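PDB 1MJH: universal stress protein MJ0577 from Methanocaldococcus jannaschii, which binds ATP together with a manganese ion as a homodimer of the universal stress protein A family, its wider cellular role being less certain. Local coordinates for residues E19-K29 and I88-F97; G120-H129 and S150-R159. All coordinates share one frame; numbering follows the deposited sequence.

Both contacts belong to one domain with a parallel five-stranded sheet, and their centres lie about 14 Å apart. Contact 1 pairs two helices that cover one face of the sheet. Contact 2 pairs two neighbouring strands, 123-127 and 154-157. Segment 19-29 joins them: His-24 CD2 lies 3.5 Å from Val-157 CG1, and Phe-28 CZ lies 3.7 Å from Ile-123 CD1. Contact 2 holds part of the ATP site, and its Gly-127 and His-129 bond the ribose hydroxyls. Contact 1 stands back from the nucleotide, with the side chain of Glu-19 about 9 Å from ATP. Both contacts also reach the second subunit.

Contact 1: residues E19-K29 and I88-F97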
loop_
_atom_site.group_PDB
_atom_site.type_symbol
_atom_site.label_atom_id
_atom_site.label_comp_id
_atom_site.label_asym_id
_atom_site.label_seq_id
_atom_site.Cartn_x
_atom_site.Cartn_y
_atom_site.Cartn_z
ATOM N N GLU B 19 -6.806 11.251 7.555
ATOM C CA GLU B 19 -6.886 10.984 9.009
ATOM C C GLU B 19 -7.056 9.523 9.327
ATOM O O GLU B 19 -6.509 9.059 10.326
ATOM C CB GLU B 19 -8.048 11.808 9.608
ATOM C CG GLU B 19 -7.557 13.253 9.797
ATOM C CD GLU B 19 -6.752 13.358 11.101
ATOM O OE1 GLU B 19 -7.139 12.863 12.198
ATOM O OE2 GLU B 19 -5.667 13.991 10.992
ATOM N N ILE B 20 -7.732 8.716 8.457
ATOM C CA ILE B 20 -7.743 7.290 8.653
ATOM C C ILE B 20 -6.317 6.746 8.536
ATOM O O ILE B 20 -5.913 5.871 9.304
ATOM C CB ILE B 20 -8.648 6.519 7.661
ATOM C CG1 ILE B 20 -10.042 7.179 7.691
ATOM C CG2 ILE B 20 -8.770 5.055 8.085
ATOM C CD1 ILE B 20 -11.002 6.551 6.677
ATOM N N ALA B 21 -5.617 7.192 7.521
ATOM C CA ALA B 21 -4.214 6.739 7.323
ATOM C C ALA B 21 -3.358 7.062 8.515
ATOM O O ALA B 21 -2.386 6.340 8.769
ATOM C CB ALA B 21 -3.649 7.422 6.062
ATOM N N LEU B 22 -3.578 8.163 9.267
ATOM C CA LEU B 22 -2.815 8.417 10.484
ATOM C C LEU B 22 -2.929 7.281 11.463
ATOM O O LEU B 22 -1.972 6.963 12.214
ATOM C CB LEU B 22 -3.287 9.765 11.082
ATOM C CG LEU B 22 -2.606 10.171 12.383
ATOM C CD1 LEU B 22 -1.115 10.293 12.234
ATOM C CD2 LEU B 22 -3.208 11.561 12.742
ATOM N N LYS B 23 -4.118 6.642 11.589
ATOM C CA LYS B 23 -4.284 5.514 12.467
ATOM C C LYS B 23 -3.270 4.396 12.146
ATOM O O LYS B 23 -2.793 3.736 13.071
ATOM C CB LYS B 23 -5.692 4.916 12.409
ATOM C CG LYS B 23 -6.780 5.981 12.678
ATOM C CD LYS B 23 -8.154 5.306 12.578
ATOM C CE LYS B 23 -9.262 6.071 13.253
ATOM N NZ LYS B 23 -9.093 6.418 14.694
ATOM N N HIS B 24 -3.047 4.193 10.849
ATOM C CA HIS B 24 -2.108 3.143 10.407
ATOM C C HIS B 24 -0.683 3.571 10.668
ATOM O O HIS B 24 0.112 2.731 11.120
ATOM C CB HIS B 24 -2.306 2.824 8.902
ATOM C CG HIS B 24 -3.661 2.188 8.716
ATOM N ND1 HIS B 24 -3.756 0.815 8.522
ATOM C CD2 HIS B 24 -4.907 2.722 8.668
ATOM C CE1 HIS B 24 -5.053 0.532 8.406
ATOM N NE2 HIS B 24 -5.810 1.656 8.504
ATOM N N VAL B 25 -0.343 4.849 10.506
ATOM C CA VAL B 25 1.008 5.278 10.913
ATOM C C VAL B 25 1.263 4.947 12.381
ATOM O O VAL B 25 2.345 4.467 12.766
ATOM C CB VAL B 25 1.181 6.790 10.688
ATOM C CG1 VAL B 25 2.574 7.277 11.148
ATOM C CG2 VAL B 25 1.010 7.090 9.182
ATOM N N LYS B 26 0.286 5.253 13.220
ATOM C CA LYS B 26 0.406 4.941 14.661
ATOM C C LYS B 26 0.555 3.468 14.902
ATOM O O LYS B 26 1.343 3.019 15.774
ATOM C CB LYS B 26 -0.799 5.547 15.436
ATOM C CG LYS B 26 -0.745 7.092 15.362
ATOM C CD LYS B 26 -2.011 7.742 15.935
ATOM C CE LYS B 26 -2.307 7.374 17.376
ATOM N NZ LYS B 26 -3.605 7.982 17.852
ATOM N N ALA B 27 -0.126 2.601 14.116
ATOM C CA ALA B 27 0.013 1.170 14.290
ATOM C C ALA B 27 1.363 0.603 13.957
ATOM O O ALA B 27 1.707 -0.520 14.378
ATOM C CB ALA B 27 -1.131 0.456 13.531
ATOM N N PHE B 28 2.161 1.332 13.156
ATOM C CA PHE B 28 3.508 0.863 12.826
ATOM C C PHE B 28 4.469 1.063 14.005
ATOM O O PHE B 28 5.599 0.647 13.865
ATOM C CB PHE B 28 4.015 1.580 11.580
ATOM C CG PHE B 28 3.710 0.873 10.296
ATOM C CD1 PHE B 28 2.410 0.662 9.889
ATOM C CD2 PHE B 28 4.724 0.367 9.484
ATOM C CE1 PHE B 28 2.114 0.004 8.714
ATOM C CE2 PHE B 28 4.427 -0.297 8.319
ATOM C CZ PHE B 28 3.123 -0.493 7.926
ATOM N N LYS B 29 4.083 1.773 15.065
ATOM C CA LYS B 29 5.003 1.937 16.204
ATOM C C LYS B 29 5.295 0.621 16.922
ATOM O O LYS B 29 4.336 -0.092 17.201
ATOM C CB LYS B 29 4.354 2.863 17.264
ATOM C CG LYS B 29 5.362 3.405 18.283
ATOM C CD LYS B 29 6.475 4.149 17.566
ATOM C CE LYS B 29 7.642 4.573 18.437
ATOM N NZ LYS B 29 8.481 3.426 18.871
ATOM N N ILE B 88 -0.929 17.118 14.543
ATOM C CA ILE B 88 -0.500 15.751 14.161
ATOM C C ILE B 88 0.882 15.379 14.701
ATOM O O ILE B 88 1.172 14.286 15.153
ATOM C CB ILE B 88 -0.441 15.654 12.609
ATOM C CG1 ILE B 88 -1.852 15.925 12.049
ATOM C CG2 ILE B 88 0.050 14.259 12.245
ATOM C CD1 ILE B 88 -1.792 16.211 10.543
ATOM N N LYS B 89 1.799 16.344 14.577
ATOM C CA LYS B 89 3.163 16.150 15.099
ATOM C C LYS B 89 3.121 15.826 16.580
ATOM O O LYS B 89 3.779 14.885 17.007
ATOM C CB LYS B 89 3.986 17.419 14.816
ATOM C CG LYS B 89 5.335 17.428 15.527
ATOM C CD LYS B 89 6.274 18.443 14.893
ATOM C CE LYS B 89 7.688 18.247 15.411
ATOM N NZ LYS B 89 8.616 19.291 14.932
ATOM N N LYS B 90 2.309 16.525 17.389
ATOM C CA LYS B 90 2.170 16.181 18.791
ATOM C C LYS B 90 1.542 14.814 19.017
ATOM O O LYS B 90 1.989 14.108 19.922
ATOM C CB LYS B 90 1.318 17.184 19.586
ATOM C CG LYS B 90 2.036 18.521 19.773
ATOM C CD LYS B 90 3.067 18.449 20.887
ATOM C CE LYS B 90 3.743 19.787 21.150
ATOM N NZ LYS B 90 4.935 19.620 22.051
ATOM N N GLU B 91 0.540 14.452 18.207
ATOM C CA GLU B 91 -0.086 13.118 18.400
ATOM C C GLU B 91 0.979 12.053 18.171
ATOM O O GLU B 91 1.096 11.037 18.838
ATOM C CB GLU B 91 -1.268 12.958 17.419
ATOM C CG GLU B 91 -2.110 11.696 17.704
ATOM C CD GLU B 91 -3.288 11.510 16.763
ATOM O OE1 GLU B 91 -3.711 12.510 16.145
ATOM O OE2 GLU B 91 -3.832 10.371 16.684
ATOM N N LEU B 92 1.785 12.234 17.090
ATOM C CA LEU B 92 2.791 11.211 16.766
ATOM C C LEU B 92 3.948 11.153 17.771
ATOM O O LEU B 92 4.453 10.087 18.087
ATOM C CB LEU B 92 3.371 11.526 15.368
ATOM C CG LEU B 92 2.354 11.309 14.230
ATOM C CD1 LEU B 92 2.962 11.826 12.925
ATOM C CD2 LEU B 92 2.009 9.831 14.136
ATOM N N GLU B 93 4.350 12.306 18.287
ATOM C CA GLU B 93 5.407 12.366 19.299
ATOM C C GLU B 93 4.972 11.686 20.574
ATOM O O GLU B 93 5.774 10.991 21.203
ATOM C CB GLU B 93 5.808 13.833 19.576
ATOM C CG GLU B 93 6.647 14.370 18.414
ATOM C CD GLU B 93 7.044 15.829 18.568
ATOM O OE1 GLU B 93 6.376 16.522 19.369
ATOM O OE2 GLU B 93 7.981 16.312 17.898
ATOM N N ASP B 94 3.683 11.817 20.902
ATOM C CA ASP B 94 3.117 11.177 22.071
ATOM C C ASP B 94 3.154 9.665 22.026
ATOM O O ASP B 94 3.378 8.997 23.046
ATOM C CB ASP B 94 1.677 11.690 22.329
ATOM C CG ASP B 94 1.078 10.875 23.471
ATOM O OD1 ASP B 94 1.530 11.091 24.626
ATOM O OD2 ASP B 94 0.211 10.005 23.231
ATOM N N VAL B 95 3.147 9.074 20.818
ATOM C CA VAL B 95 3.294 7.629 20.734
ATOM C C VAL B 95 4.749 7.191 20.640
ATOM O O VAL B 95 5.004 5.984 20.728
ATOM C CB VAL B 95 2.393 7.015 19.660
ATOM C CG1 VAL B 95 0.955 7.380 20.020
ATOM C CG2 VAL B 95 2.707 7.494 18.270
ATOM N N GLY B 96 5.679 8.131 20.569
ATOM C CA GLY B 96 7.090 7.748 20.671
ATOM C C GLY B 96 7.856 8.046 19.398
ATOM O O GLY B 96 9.059 7.833 19.369
ATOM N N PHE B 97 7.209 8.525 18.339
ATOM C CA PHE B 97 7.975 8.790 17.122
ATOM C C PHE B 97 8.806 10.067 17.236
ATOM O O PHE B 97 8.386 11.073 17.797
ATOM C CB PHE B 97 7.084 8.999 15.884
ATOM C CG PHE B 97 6.376 7.804 15.325
ATOM C CD1 PHE B 97 7.041 6.850 14.624
ATOM C CD2 PHE B 97 4.993 7.703 15.485
ATOM C CE1 PHE B 97 6.403 5.746 14.046
ATOM C CE2 PHE B 97 4.343 6.602 14.946
ATOM C CZ PHE B 97 5.033 5.656 14.234
#
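Leu-22, Val-25 and Leu-92 form the apolar centre of this contact. Leu-92 CD2 lies 3.7 Å from Leu-22 CD1 and also touches Val-25 CG1. Ile-88 CG2 packs against Leu-22 CD1 from one turn earlier in its helix. The polar part is a salt bridge, with Lys-26 NZ 2.7 Å from Glu-91 OE2. Glu-91 reaches out fully extended (chi2 180°) and offers the anti lone pair of OE2. The other oxygen, OE1, rests 3.6 Å from Leu-22 CD2. Lys-26 CG also lies against Leu-92 CD2. With an alanine in place of Lys-26, the Glu-91 carboxylate would probably lose its positive mate and Leu-92 part of its cover. Lys-29 CD sits over the centre of the Phe-97 ring, 3.9 Å from the centroid, a CH-pi contact. The Lys-29 amine goes on to Glu-34 and the carbonyl of Lys-32. At the ring edge, Phe-97 CZ comes 3.3 Å from Val-25 O. Gly-96, with positive phi, ends helix 66-95 in a Schellman motif. The two helices run nearly parallel, at 25°, and Val-25, Leu-92 and Phe-97 also meet Val-36 of the sheet. This is the helix layer on one face of a Rossmann-like alpha/beta fold.

Contact 2: residues G120-H129 and S150-R159; sequences GVDIIIMGSH and SNKPVLVVKR. With ATP (adenosine-5'-triphosphate), chain F.
Ile-124 and Met-126 exchange backbone hydrogen bonds with Pro-153, Leu-155 and Val-157, the parallel ladder of a beta-alpha-beta unit whose crossover is helix 141-149. The middle is tight. Ile-125 and Leu-155 lie side by side on the face toward helix 16-27, with CG1 of Ile-125 4.0 Å from CB of Leu-155. On the face toward helix 141-149, Met-126 SD meets Val-154 CG1 at 3.8 Å. The methionine then bends at chi3 (-58°), which brings CE to ATP O4'. Leu-155 and its neighbours pair with an antiparallel strand of the second subunit. The 120-122 end is looser and nearer solvent. There Lys-152 bends at chi2 and donates from NZ to Val-121 O, in the carbonyl plane. At the other end, Gly-127 N donates to ATP O2' and weakly to O3', and a CB on this residue would clash with O3'. ATP O3' donates to His-129 O at 2.8 Å. Ser-128 OG lies in the plane of the His-129 ring and shares a 2.7 Å hydrogen bond with His-129 ND1. The Arg-159 guanidinium, also bonded to Asn-133, stacks flat on that ring, centres 3.9 Å apart and planes at 12°, with Arg-159 NH1 over His-129 NE2.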
loop_
_atom_site.group_PDB
_atom_site.type_symbol
_atom_site.label_atom_id
_atom_site.label_comp_id
_atom_site.label_asym_id
_atom_site.label_seq_id
_atom_site.Cartn_x
_atom_site.Cartn_y
_atom_site.Cartn_z
ATOM N N GLY B 120 15.084 8.827 2.364
ATOM C CA GLY B 120 15.361 7.413 2.509
ATOM C C GLY B 120 14.324 6.653 3.332
ATOM O O GLY B 120 14.644 5.806 4.178
ATOM N N VAL B 121 13.042 6.908 3.047
ATOM C CA VAL B 121 12.029 6.219 3.863
ATOM C C VAL B 121 11.898 4.752 3.502
ATOM O O VAL B 121 12.214 4.403 2.373
ATOM C CB VAL B 121 10.674 6.959 3.797
ATOM C CG1 VAL B 121 10.858 8.453 4.048
ATOM C CG2 VAL B 121 9.950 6.751 2.483
ATOM N N ASP B 122 11.343 3.946 4.375
ATOM C CA ASP B 122 11.043 2.530 4.208
ATOM C C ASP B 122 9.611 2.269 3.679
ATOM O O ASP B 122 9.375 1.162 3.187
ATOM C CB ASP B 122 11.214 1.846 5.564
ATOM C CG ASP B 122 12.662 1.968 6.076
ATOM O OD1 ASP B 122 13.539 1.401 5.378
ATOM O OD2 ASP B 122 12.954 2.605 7.117
ATOM N N ILE B 123 8.752 3.279 3.753
ATOM C CA ILE B 123 7.355 3.025 3.337
ATOM C C ILE B 123 6.666 4.379 3.281
ATOM O O ILE B 123 7.068 5.301 4.018
ATOM C CB ILE B 123 6.677 2.085 4.336
ATOM C CG1 ILE B 123 5.226 1.820 3.884
ATOM C CG2 ILE B 123 6.679 2.630 5.777
ATOM C CD1 ILE B 123 4.598 0.682 4.710
ATOM N N ILE B 124 5.697 4.521 2.405
ATOM C CA ILE B 124 4.838 5.689 2.358
ATOM C C ILE B 124 3.447 5.225 2.821
ATOM O O ILE B 124 2.984 4.222 2.267
ATOM C CB ILE B 124 4.693 6.205 0.913
ATOM C CG1 ILE B 124 6.148 6.519 0.376
ATOM C CG2 ILE B 124 3.930 7.509 0.987
ATOM C CD1 ILE B 124 6.095 7.023 -1.035
ATOM N N ILE B 125 2.848 5.871 3.810
ATOM C CA ILE B 125 1.484 5.450 4.270
ATOM C C ILE B 125 0.529 6.616 3.922
ATOM O O ILE B 125 0.723 7.738 4.390
ATOM C CB ILE B 125 1.525 5.177 5.774
ATOM C CG1 ILE B 125 2.395 3.942 6.082
ATOM C CG2 ILE B 125 0.075 4.880 6.244
ATOM C CD1 ILE B 125 2.476 3.591 7.571
ATOM N N MET B 126 -0.486 6.386 3.088
ATOM C CA MET B 126 -1.310 7.524 2.583
ATOM C C MET B 126 -2.745 7.068 2.393
ATOM O O MET B 126 -2.983 5.857 2.313
ATOM C CB MET B 126 -0.676 8.169 1.298
ATOM C CG MET B 126 -0.727 7.202 0.064
ATOM S SD MET B 126 0.452 7.713 -1.337
ATOM C CE MET B 126 -0.237 9.364 -1.584
ATOM N N GLY B 127 -3.659 8.052 2.222
ATOM C CA GLY B 127 -5.046 7.625 1.958
ATOM C C GLY B 127 -5.232 7.274 0.492
ATOM O O GLY B 127 -4.450 7.645 -0.388
ATOM N N SER B 128 -6.345 6.539 0.216
ATOM C CA SER B 128 -6.725 6.278 -1.171
ATOM C C SER B 128 -7.341 7.514 -1.837
ATOM O O SER B 128 -7.327 7.654 -3.072
ATOM C CB SER B 128 -7.745 5.147 -1.244
ATOM O OG SER B 128 -8.935 5.522 -0.542
ATOM N N HIS B 129 -7.945 8.401 -1.031
ATOM C CA HIS B 129 -8.637 9.597 -1.501
ATOM C C HIS B 129 -8.321 10.741 -0.543
ATOM O O HIS B 129 -7.578 10.550 0.405
ATOM C CB HIS B 129 -10.195 9.392 -1.508
ATOM C CG HIS B 129 -10.655 8.311 -2.452
ATOM N ND1 HIS B 129 -10.494 6.956 -2.269
ATOM C CD2 HIS B 129 -11.308 8.452 -3.648
ATOM C CE1 HIS B 129 -11.005 6.311 -3.302
ATOM N NE2 HIS B 129 -11.517 7.205 -4.178
ATOM N N SER B 150 6.884 6.279 -7.576
ATOM C CA SER B 150 7.841 5.947 -6.542
ATOM C C SER B 150 8.251 4.497 -6.548
ATOM O O SER B 150 7.419 3.584 -6.780
ATOM C CB SER B 150 7.222 6.300 -5.172
ATOM O OG SER B 150 8.145 6.014 -4.115
ATOM N N ASN B 151 9.494 4.179 -6.148
ATOM C CA ASN B 151 9.862 2.779 -5.967
ATOM C C ASN B 151 9.767 2.325 -4.524
ATOM O O ASN B 151 10.101 1.223 -4.104
ATOM C CB ASN B 151 11.287 2.550 -6.472
ATOM C CG ASN B 151 12.348 3.344 -5.730
ATOM O OD1 ASN B 151 12.150 3.907 -4.653
ATOM N ND2 ASN B 151 13.537 3.394 -6.322
ATOM N N LYS B 152 9.080 3.157 -3.677
ATOM C CA LYS B 152 8.934 2.792 -2.286
ATOM C C LYS B 152 7.662 1.964 -2.084
ATOM O O LYS B 152 6.726 2.235 -2.852
ATOM C CB LYS B 152 8.743 4.070 -1.430
ATOM C CG LYS B 152 10.013 4.983 -1.426
ATOM C CD LYS B 152 11.247 4.316 -0.877
ATOM C CE LYS B 152 12.401 5.365 -0.880
ATOM N NZ LYS B 152 13.616 4.646 -0.346
ATOM N N PRO B 153 7.595 1.150 -1.057
ATOM C CA PRO B 153 6.344 0.458 -0.711
ATOM C C PRO B 153 5.307 1.511 -0.313
ATOM O O PRO B 153 5.674 2.505 0.359
ATOM C CB PRO B 153 6.706 -0.422 0.493
ATOM C CG PRO B 153 8.226 -0.525 0.482
ATOM C CD PRO B 153 8.653 0.757 -0.132
ATOM N N VAL B 154 4.079 1.345 -0.821
ATOM C CA VAL B 154 3.007 2.295 -0.461
ATOM C C VAL B 154 1.829 1.557 0.195
ATOM O O VAL B 154 1.260 0.643 -0.419
ATOM C CB VAL B 154 2.475 2.966 -1.731
ATOM C CG1 VAL B 154 1.361 3.988 -1.354
ATOM C CG2 VAL B 154 3.557 3.794 -2.451
ATOM N N LEU B 155 1.563 1.945 1.431
ATOM C CA LEU B 155 0.342 1.424 2.127
ATOM C C LEU B 155 -0.790 2.367 1.765
ATOM O O LEU B 155 -0.775 3.507 2.198
ATOM C CB LEU B 155 0.584 1.308 3.629
ATOM C CG LEU B 155 -0.692 0.918 4.451
ATOM C CD1 LEU B 155 -1.255 -0.402 3.954
ATOM C CD2 LEU B 155 -0.314 0.770 5.951
ATOM N N VAL B 156 -1.806 1.899 1.045
ATOM C CA VAL B 156 -2.950 2.676 0.648
ATOM C C VAL B 156 -4.119 2.368 1.595
ATOM O O VAL B 156 -4.557 1.235 1.672
ATOM C CB VAL B 156 -3.415 2.312 -0.776
ATOM C CG1 VAL B 156 -4.605 3.213 -1.126
ATOM C CG2 VAL B 156 -2.298 2.461 -1.835
ATOM N N VAL B 157 -4.517 3.371 2.383
ATOM C CA VAL B 157 -5.579 3.190 3.362
ATOM C C VAL B 157 -6.883 3.704 2.732
ATOM O O VAL B 157 -6.912 4.869 2.314
ATOM C CB VAL B 157 -5.265 4.014 4.611
ATOM C CG1 VAL B 157 -6.374 3.877 5.678
ATOM C CG2 VAL B 157 -3.969 3.511 5.290
ATOM N N LYS B 158 -7.906 2.868 2.698
ATOM C CA LYS B 158 -9.089 3.295 1.906
ATOM C C LYS B 158 -9.989 4.254 2.664
ATOM O O LYS B 158 -10.054 4.322 3.891
ATOM C CB LYS B 158 -9.974 2.067 1.541
ATOM C CG LYS B 158 -9.181 0.968 0.805
ATOM C CD LYS B 158 -8.620 1.414 -0.505
ATOM C CE LYS B 158 -9.516 2.146 -1.516
ATOM N NZ LYS B 158 -10.614 1.209 -2.030
ATOM N N ARG B 159 -10.750 5.002 1.863
ATOM C CA ARG B 159 -11.713 5.964 2.430
ATOM C C ARG B 159 -12.846 5.233 3.145
ATOM O O ARG B 159 -12.990 4.045 3.028
ATOM C CB ARG B 159 -12.308 6.778 1.267
ATOM C CG ARG B 159 -13.029 5.878 0.243
ATOM C CD ARG B 159 -13.647 6.732 -0.883
ATOM N NE ARG B 159 -14.247 5.869 -1.922
ATOM C CZ ARG B 159 -14.710 6.370 -3.081
ATOM N NH1 ARG B 159 -14.608 7.664 -3.376
ATOM N NH2 ARG B 159 -15.236 5.579 -4.009
HETATM P PG ATP F . -7.896 14.274 -6.621
HETATM O O1G ATP F . -7.295 13.433 -7.693
HETATM O O2G ATP F . -6.879 15.102 -6.062
HETATM O O3G ATP F . -9.046 15.063 -7.085
HETATM P PB ATP F . -8.570 13.071 -4.010
HETATM O O1B ATP F . -9.831 12.422 -3.631
HETATM O O2B ATP F . -8.451 14.386 -3.371
HETATM O O3B ATP F . -8.464 13.156 -5.578
HETATM P PA ATP F . -5.744 12.306 -3.443
HETATM O O1A ATP F . -5.136 11.445 -4.427
HETATM O O2A ATP F . -5.400 13.687 -3.462
HETATM O O3A ATP F . -7.371 12.116 -3.571
HETATM O "O5'" ATP F . -5.577 11.901 -1.928
HETATM C "C5'" ATP F . -4.897 10.649 -1.654
HETATM C "C4'" ATP F . -3.898 10.858 -0.532
HETATM O "O4'" ATP F . -2.784 11.666 -1.084
HETATM C "C3'" ATP F . -4.356 11.665 0.672
HETATM O "O3'" ATP F . -5.120 10.892 1.609
HETATM C "C2'" ATP F . -2.989 12.138 1.227
HETATM O "O2'" ATP F . -2.380 11.053 1.955
HETATM C "C1'" ATP F . -2.228 12.447 -0.088
HETATM N N9 ATP F . -2.268 13.852 -0.469
HETATM C C8 ATP F . -3.091 14.482 -1.337
HETATM N N7 ATP F . -2.805 15.757 -1.518
HETATM C C5 ATP F . -1.797 15.982 -0.707
HETATM C C6 ATP F . -1.082 17.145 -0.467
HETATM N N6 ATP F . -1.401 18.285 -1.083
HETATM N N1 ATP F . -0.090 17.069 0.414
HETATM C C2 ATP F . 0.242 15.887 1.027
HETATM N N3 ATP F . -0.385 14.709 0.854
HETATM C C4 ATP F . -1.408 14.880 -0.015
#